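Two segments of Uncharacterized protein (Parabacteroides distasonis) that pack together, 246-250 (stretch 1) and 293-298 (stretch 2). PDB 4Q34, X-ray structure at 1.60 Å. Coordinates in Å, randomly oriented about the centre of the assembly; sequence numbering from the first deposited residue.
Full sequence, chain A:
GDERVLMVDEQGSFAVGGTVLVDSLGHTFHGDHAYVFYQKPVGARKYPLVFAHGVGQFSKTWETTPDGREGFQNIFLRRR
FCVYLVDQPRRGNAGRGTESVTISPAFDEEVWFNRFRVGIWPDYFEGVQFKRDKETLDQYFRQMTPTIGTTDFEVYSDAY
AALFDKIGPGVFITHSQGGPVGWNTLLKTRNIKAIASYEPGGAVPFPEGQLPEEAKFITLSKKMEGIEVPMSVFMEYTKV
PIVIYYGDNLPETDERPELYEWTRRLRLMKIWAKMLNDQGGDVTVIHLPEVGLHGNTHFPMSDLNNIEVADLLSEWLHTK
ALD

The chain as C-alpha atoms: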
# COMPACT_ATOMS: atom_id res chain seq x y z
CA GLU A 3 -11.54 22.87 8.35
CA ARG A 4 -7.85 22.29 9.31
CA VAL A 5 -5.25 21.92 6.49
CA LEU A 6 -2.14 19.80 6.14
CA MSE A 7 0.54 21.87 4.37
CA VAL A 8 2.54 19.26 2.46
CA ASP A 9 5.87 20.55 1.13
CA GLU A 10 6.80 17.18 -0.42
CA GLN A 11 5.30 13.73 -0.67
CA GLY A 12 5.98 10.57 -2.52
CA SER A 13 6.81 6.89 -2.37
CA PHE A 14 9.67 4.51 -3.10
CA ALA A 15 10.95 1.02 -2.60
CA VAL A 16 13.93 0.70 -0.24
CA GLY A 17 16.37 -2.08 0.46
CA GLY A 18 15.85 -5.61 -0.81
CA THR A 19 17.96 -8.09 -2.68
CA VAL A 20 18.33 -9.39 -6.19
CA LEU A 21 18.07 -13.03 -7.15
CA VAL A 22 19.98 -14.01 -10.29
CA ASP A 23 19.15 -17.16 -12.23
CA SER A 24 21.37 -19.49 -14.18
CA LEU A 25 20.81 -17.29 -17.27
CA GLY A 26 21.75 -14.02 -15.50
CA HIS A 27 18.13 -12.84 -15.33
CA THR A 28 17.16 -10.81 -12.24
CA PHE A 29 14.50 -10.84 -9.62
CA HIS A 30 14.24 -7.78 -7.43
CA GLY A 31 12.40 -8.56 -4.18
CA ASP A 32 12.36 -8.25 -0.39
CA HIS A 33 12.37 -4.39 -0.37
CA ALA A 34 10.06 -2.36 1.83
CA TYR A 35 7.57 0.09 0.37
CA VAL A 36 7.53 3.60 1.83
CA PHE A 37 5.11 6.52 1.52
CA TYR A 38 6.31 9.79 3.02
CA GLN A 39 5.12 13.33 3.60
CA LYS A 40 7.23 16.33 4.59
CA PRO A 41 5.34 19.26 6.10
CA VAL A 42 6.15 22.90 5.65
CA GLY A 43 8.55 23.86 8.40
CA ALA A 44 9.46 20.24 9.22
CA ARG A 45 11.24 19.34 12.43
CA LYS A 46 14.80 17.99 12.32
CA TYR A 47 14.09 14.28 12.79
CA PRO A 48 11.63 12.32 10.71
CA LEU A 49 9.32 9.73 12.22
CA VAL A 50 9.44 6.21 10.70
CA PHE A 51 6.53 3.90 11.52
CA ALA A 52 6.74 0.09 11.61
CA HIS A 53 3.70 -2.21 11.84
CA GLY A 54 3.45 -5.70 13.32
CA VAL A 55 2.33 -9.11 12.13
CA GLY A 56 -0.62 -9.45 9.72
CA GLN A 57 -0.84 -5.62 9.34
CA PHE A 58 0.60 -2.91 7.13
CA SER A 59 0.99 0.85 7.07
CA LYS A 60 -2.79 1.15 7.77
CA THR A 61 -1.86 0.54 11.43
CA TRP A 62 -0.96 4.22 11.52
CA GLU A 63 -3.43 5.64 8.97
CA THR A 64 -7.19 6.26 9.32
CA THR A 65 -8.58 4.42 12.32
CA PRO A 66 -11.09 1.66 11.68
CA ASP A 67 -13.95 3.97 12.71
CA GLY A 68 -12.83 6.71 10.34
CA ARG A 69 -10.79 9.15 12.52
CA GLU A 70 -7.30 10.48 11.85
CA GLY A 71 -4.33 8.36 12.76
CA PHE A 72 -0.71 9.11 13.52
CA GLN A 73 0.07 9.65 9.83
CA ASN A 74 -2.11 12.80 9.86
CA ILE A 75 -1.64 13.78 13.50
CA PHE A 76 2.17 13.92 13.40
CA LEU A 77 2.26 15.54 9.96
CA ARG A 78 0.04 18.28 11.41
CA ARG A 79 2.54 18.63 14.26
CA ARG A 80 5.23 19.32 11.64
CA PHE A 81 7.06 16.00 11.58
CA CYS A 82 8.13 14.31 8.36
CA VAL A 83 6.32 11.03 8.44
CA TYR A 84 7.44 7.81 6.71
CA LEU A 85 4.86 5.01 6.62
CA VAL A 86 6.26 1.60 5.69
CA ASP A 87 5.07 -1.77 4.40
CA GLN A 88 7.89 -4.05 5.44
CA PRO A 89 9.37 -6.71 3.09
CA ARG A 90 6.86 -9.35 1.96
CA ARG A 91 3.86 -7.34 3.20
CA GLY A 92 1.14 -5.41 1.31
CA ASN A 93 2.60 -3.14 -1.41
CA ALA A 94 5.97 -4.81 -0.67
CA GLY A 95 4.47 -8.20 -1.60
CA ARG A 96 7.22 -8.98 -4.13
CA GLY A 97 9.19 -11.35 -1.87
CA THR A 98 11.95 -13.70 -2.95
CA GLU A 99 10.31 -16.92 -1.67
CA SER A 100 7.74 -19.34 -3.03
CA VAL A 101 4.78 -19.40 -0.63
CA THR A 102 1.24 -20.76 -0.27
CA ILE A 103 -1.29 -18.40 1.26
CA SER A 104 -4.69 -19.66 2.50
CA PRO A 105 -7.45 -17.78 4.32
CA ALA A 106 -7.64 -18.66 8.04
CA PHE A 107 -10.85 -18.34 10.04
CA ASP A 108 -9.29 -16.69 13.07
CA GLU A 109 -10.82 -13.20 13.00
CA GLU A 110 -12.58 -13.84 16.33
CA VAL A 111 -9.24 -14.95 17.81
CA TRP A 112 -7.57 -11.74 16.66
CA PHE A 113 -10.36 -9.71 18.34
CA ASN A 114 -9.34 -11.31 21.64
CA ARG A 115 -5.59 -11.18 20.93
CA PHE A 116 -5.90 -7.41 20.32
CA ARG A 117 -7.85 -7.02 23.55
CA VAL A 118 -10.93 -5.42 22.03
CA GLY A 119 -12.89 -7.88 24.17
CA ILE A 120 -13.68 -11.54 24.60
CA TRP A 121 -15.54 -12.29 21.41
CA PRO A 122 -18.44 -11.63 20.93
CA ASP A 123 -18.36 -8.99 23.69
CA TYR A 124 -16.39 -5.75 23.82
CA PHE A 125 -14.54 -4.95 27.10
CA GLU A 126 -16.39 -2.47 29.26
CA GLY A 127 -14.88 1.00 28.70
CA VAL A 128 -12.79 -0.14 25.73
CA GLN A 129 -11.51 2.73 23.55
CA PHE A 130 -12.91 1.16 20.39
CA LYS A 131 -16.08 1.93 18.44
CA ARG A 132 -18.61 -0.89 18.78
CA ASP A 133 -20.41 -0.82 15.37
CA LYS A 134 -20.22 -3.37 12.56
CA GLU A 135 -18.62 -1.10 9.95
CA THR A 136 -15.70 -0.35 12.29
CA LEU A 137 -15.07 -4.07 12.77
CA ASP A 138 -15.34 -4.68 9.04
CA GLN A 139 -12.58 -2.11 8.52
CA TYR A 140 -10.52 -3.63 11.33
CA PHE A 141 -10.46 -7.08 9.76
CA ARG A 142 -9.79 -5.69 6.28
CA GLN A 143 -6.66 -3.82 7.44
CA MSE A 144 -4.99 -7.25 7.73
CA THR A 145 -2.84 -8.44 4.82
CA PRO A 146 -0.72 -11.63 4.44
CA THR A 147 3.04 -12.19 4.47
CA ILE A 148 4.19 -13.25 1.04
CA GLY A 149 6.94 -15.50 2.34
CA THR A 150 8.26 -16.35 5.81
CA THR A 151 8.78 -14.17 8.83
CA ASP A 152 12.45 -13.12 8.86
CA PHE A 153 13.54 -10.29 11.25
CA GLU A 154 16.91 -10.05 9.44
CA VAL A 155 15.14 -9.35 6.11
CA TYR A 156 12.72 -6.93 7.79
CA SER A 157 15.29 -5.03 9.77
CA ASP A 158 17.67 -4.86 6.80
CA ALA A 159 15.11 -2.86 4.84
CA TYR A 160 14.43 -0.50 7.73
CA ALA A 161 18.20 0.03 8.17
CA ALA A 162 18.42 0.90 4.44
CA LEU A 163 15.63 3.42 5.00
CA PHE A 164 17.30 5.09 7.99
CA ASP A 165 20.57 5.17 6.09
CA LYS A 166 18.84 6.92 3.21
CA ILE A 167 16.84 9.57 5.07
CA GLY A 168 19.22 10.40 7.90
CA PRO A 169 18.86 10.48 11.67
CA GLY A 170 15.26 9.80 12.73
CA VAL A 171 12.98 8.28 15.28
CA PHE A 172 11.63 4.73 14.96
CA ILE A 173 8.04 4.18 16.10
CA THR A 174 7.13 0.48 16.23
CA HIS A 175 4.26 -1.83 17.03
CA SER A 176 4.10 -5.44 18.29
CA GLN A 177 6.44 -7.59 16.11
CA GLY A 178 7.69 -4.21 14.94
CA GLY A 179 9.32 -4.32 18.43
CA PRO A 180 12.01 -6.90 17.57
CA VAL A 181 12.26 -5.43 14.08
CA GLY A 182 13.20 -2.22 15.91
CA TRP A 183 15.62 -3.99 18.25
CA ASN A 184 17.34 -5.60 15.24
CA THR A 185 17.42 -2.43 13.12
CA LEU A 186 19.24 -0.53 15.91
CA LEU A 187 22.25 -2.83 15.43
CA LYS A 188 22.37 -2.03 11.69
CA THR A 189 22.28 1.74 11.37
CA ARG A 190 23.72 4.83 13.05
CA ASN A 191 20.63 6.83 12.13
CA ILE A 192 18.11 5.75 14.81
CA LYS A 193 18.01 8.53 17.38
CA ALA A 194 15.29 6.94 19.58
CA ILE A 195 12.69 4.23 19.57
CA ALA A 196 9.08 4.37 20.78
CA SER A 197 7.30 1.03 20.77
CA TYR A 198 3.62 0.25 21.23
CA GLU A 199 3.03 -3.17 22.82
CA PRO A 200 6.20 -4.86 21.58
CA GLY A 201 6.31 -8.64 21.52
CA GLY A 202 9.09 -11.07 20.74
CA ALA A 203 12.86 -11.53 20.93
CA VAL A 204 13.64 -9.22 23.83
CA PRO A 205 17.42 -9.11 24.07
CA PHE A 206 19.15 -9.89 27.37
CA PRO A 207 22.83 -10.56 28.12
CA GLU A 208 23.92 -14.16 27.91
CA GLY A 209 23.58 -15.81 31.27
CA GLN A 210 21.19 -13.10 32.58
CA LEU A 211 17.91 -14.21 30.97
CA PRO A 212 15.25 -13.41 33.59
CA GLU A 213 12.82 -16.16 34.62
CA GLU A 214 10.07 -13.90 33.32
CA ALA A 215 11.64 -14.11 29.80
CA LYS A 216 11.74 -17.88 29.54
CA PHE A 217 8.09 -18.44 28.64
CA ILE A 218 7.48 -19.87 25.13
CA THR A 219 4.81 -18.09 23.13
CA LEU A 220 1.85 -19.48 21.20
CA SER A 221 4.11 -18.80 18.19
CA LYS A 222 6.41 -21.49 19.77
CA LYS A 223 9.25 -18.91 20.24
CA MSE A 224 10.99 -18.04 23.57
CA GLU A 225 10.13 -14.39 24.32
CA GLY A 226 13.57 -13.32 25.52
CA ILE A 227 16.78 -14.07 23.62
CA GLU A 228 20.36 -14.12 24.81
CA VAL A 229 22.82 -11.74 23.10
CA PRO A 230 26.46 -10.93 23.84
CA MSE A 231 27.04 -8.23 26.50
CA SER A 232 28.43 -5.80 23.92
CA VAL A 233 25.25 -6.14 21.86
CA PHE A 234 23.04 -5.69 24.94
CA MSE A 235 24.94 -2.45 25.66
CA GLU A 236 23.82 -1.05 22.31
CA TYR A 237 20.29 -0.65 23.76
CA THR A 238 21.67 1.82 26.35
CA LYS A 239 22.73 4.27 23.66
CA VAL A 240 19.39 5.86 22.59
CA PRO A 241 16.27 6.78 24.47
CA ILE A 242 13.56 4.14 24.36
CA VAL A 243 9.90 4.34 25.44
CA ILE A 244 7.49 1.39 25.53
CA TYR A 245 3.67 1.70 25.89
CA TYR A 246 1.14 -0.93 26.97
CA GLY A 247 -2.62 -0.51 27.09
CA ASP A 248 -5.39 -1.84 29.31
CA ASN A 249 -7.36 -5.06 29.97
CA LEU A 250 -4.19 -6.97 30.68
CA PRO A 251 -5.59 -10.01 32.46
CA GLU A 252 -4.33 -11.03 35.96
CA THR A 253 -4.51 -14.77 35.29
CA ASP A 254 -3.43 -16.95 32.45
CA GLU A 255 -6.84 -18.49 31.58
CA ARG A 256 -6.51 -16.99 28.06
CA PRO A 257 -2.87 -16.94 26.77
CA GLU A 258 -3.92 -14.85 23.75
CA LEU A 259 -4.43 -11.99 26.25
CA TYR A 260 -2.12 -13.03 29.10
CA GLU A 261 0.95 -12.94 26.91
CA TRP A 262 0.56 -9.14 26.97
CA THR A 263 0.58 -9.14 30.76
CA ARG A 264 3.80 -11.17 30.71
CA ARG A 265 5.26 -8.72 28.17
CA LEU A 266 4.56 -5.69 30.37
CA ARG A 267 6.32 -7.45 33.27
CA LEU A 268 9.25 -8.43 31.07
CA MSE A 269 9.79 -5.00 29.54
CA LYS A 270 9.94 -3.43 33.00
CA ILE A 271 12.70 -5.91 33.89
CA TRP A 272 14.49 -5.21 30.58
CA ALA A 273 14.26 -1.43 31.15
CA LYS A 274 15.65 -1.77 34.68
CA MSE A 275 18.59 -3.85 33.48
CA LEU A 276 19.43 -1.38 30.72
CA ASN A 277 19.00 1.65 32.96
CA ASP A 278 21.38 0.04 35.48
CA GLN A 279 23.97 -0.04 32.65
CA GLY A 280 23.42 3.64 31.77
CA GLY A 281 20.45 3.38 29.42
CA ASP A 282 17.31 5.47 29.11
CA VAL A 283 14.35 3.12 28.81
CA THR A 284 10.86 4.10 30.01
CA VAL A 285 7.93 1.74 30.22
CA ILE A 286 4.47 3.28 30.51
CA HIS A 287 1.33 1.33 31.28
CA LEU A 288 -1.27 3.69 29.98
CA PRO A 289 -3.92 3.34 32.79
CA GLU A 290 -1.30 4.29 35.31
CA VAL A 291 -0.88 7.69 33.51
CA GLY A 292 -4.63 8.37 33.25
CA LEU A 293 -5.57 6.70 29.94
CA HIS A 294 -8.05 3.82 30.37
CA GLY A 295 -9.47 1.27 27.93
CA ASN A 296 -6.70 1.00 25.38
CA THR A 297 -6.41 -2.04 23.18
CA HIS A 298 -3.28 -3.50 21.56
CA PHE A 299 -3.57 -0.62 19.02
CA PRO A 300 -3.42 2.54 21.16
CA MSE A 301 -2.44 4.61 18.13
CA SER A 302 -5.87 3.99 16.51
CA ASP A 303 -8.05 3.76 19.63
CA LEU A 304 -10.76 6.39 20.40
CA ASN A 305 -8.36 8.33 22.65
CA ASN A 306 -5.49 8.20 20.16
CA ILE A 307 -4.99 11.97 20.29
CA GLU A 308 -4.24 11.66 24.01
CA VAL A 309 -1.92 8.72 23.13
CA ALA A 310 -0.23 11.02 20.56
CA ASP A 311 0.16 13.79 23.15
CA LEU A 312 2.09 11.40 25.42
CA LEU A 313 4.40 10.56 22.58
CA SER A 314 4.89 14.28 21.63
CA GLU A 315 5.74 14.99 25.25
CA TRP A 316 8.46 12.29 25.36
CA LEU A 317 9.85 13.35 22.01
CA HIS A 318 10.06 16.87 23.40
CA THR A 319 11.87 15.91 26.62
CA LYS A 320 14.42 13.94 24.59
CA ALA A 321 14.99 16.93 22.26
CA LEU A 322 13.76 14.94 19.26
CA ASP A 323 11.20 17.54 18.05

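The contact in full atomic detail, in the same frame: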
# COMPACT_ATOMS: atom_id res chain seq x y z
N TYR A 246 2.12 0.13 26.93
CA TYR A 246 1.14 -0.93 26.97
C TYR A 246 -0.21 -0.38 27.38
O TYR A 246 -0.31 0.47 28.28
CB TYR A 246 1.53 -2.11 27.92
CG TYR A 246 2.60 -3.00 27.33
CD1 TYR A 246 2.27 -4.07 26.53
CD2 TYR A 246 3.94 -2.74 27.56
CE1 TYR A 246 3.27 -4.86 25.94
CE2 TYR A 246 4.94 -3.52 26.97
CZ TYR A 246 4.60 -4.55 26.17
OH TYR A 246 5.60 -5.32 25.59
N GLY A 247 -1.25 -0.89 26.75
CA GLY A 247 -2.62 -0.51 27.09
C GLY A 247 -3.24 -1.28 28.25
O GLY A 247 -2.55 -1.74 29.17
N ASP A 248 -4.56 -1.43 28.16
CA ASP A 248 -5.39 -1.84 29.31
C ASP A 248 -5.96 -3.23 29.09
O ASP A 248 -5.68 -3.88 28.09
CB ASP A 248 -6.52 -0.80 29.43
CG ASP A 248 -7.04 -0.64 30.83
OD1 ASP A 248 -6.73 -1.49 31.70
OD2 ASP A 248 -7.78 0.35 31.05
N ASN A 249 -6.79 -3.70 30.03
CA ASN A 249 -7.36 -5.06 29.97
C ASN A 249 -6.29 -6.15 29.84
O ASN A 249 -6.53 -7.19 29.26
CB ASN A 249 -8.43 -5.15 28.89
CG ASN A 249 -9.56 -4.16 29.12
OD1 ASN A 249 -9.73 -3.17 28.38
ND2 ASN A 249 -10.26 -4.35 30.21
N LEU A 250 -5.17 -5.93 30.51
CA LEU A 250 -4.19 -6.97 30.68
C LEU A 250 -4.72 -7.90 31.76
O LEU A 250 -4.88 -7.47 32.87
CB LEU A 250 -2.86 -6.34 31.11
CG LEU A 250 -2.24 -5.37 30.08
CD1 LEU A 250 -0.96 -4.78 30.67
CD2 LEU A 250 -1.95 -6.03 28.75
N LEU A 293 -4.86 7.14 31.15
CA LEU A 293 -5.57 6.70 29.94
C LEU A 293 -6.10 5.26 30.11
O LEU A 293 -5.34 4.31 30.30
CB LEU A 293 -4.63 6.78 28.73
CG LEU A 293 -4.28 8.15 28.15
CD1 LEU A 293 -3.58 9.05 29.13
CD2 LEU A 293 -3.42 7.97 26.89
N HIS A 294 -7.42 5.10 30.05
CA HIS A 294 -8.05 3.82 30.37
C HIS A 294 -8.72 3.26 29.12
O HIS A 294 -9.23 4.03 28.30
CB HIS A 294 -9.06 4.01 31.50
CG HIS A 294 -8.43 4.59 32.73
ND1 HIS A 294 -7.82 3.81 33.70
CD2 HIS A 294 -8.24 5.88 33.12
CE1 HIS A 294 -7.34 4.59 34.65
NE2 HIS A 294 -7.57 5.85 34.32
N GLY A 295 -8.71 1.93 28.98
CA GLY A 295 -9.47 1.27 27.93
C GLY A 295 -8.72 1.01 26.63
O GLY A 295 -9.34 0.60 25.64
N ASN A 296 -7.44 1.28 26.60
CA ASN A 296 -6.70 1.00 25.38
C ASN A 296 -6.56 -0.47 25.09
O ASN A 296 -6.44 -1.31 25.98
CB ASN A 296 -5.33 1.71 25.38
CG ASN A 296 -5.46 3.20 25.19
OD1 ASN A 296 -5.39 4.00 26.16
ND2 ASN A 296 -5.73 3.59 23.95
N THR A 297 -6.58 -0.75 23.78
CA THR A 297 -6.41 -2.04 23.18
C THR A 297 -4.92 -2.19 22.81
O THR A 297 -4.07 -1.41 23.18
CB THR A 297 -7.31 -2.17 21.91
OG1 THR A 297 -6.74 -1.35 20.84
CG2 THR A 297 -8.74 -1.75 22.21
N HIS A 298 -4.61 -3.27 22.11
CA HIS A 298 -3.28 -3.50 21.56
C HIS A 298 -2.91 -2.48 20.52
O HIS A 298 -1.76 -2.40 20.25
CB HIS A 298 -3.26 -4.90 20.97
CG HIS A 298 -2.00 -5.26 20.27
ND1 HIS A 298 -0.79 -5.33 20.92
CD2 HIS A 298 -1.78 -5.70 19.01
CE1 HIS A 298 0.14 -5.71 20.05
NE2 HIS A 298 -0.44 -5.93 18.89
O HOH W 1 -8.04 1.15 33.67

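Two stretches meet nearly at right angles, their touching parts running 92° apart, so the contact is a short crossing and not a ladder. By CA positions the closest pair is Gly-247 and Asn-296, whose CA atoms lie 4.7 Å apart. Such an approach depends on the glycine: a CB on Gly-247 would point toward the other stretch and fall 2.8 Å from Thr-297 O, a clash, and 3.0 Å from Asn-296 O. Without it, Gly-247 CA rests 3.9 Å from Asn-296 CB.

Asp-248 takes part in both direct hydrogen bonds between the stretches. Asp-248 N donates to Asn-296 O at 2.9 Å, and Asp-248 OD2 accepts from Gly-295 N at 2.8 Å, so a single residue holds the opposing backbone through both its main chain and its side chain. The t rotamer (chi1 -152°), on a CA-to-CB bond already directed toward stretch 2, carries OD2 to that amide. The other oxygen is occupied too: Asn-249 N donates to Asp-248 OD1 at 2.8 Å. Each oxygen is bound to a different backbone amide, and chi2 of -13° is consistent with both bonds.

Gly-295 is a glycine for a different reason. Its phi/psi of 93/6 would jam a CB against the preceding carbonyl, while that CB would point away from stretch 1; the constraint is local conformation, not space across the contact.

His-294, in the m rotamer, presents its ring edge to Asp-248 OD2. Water 1 bridges them: its O lies 2.8 Å from Asp-248 OD2, to which it donates, and 2.7 Å from His-294 ND1. Asn-296, also m, offers CB to the contact, while its amide OD1 and ND2 are hydrogen-bonded elsewhere in the structure.

The rule is economical: glycine buys proximity at one site and a positive-phi backbone conformation at another, and one aspartate ties the loops together.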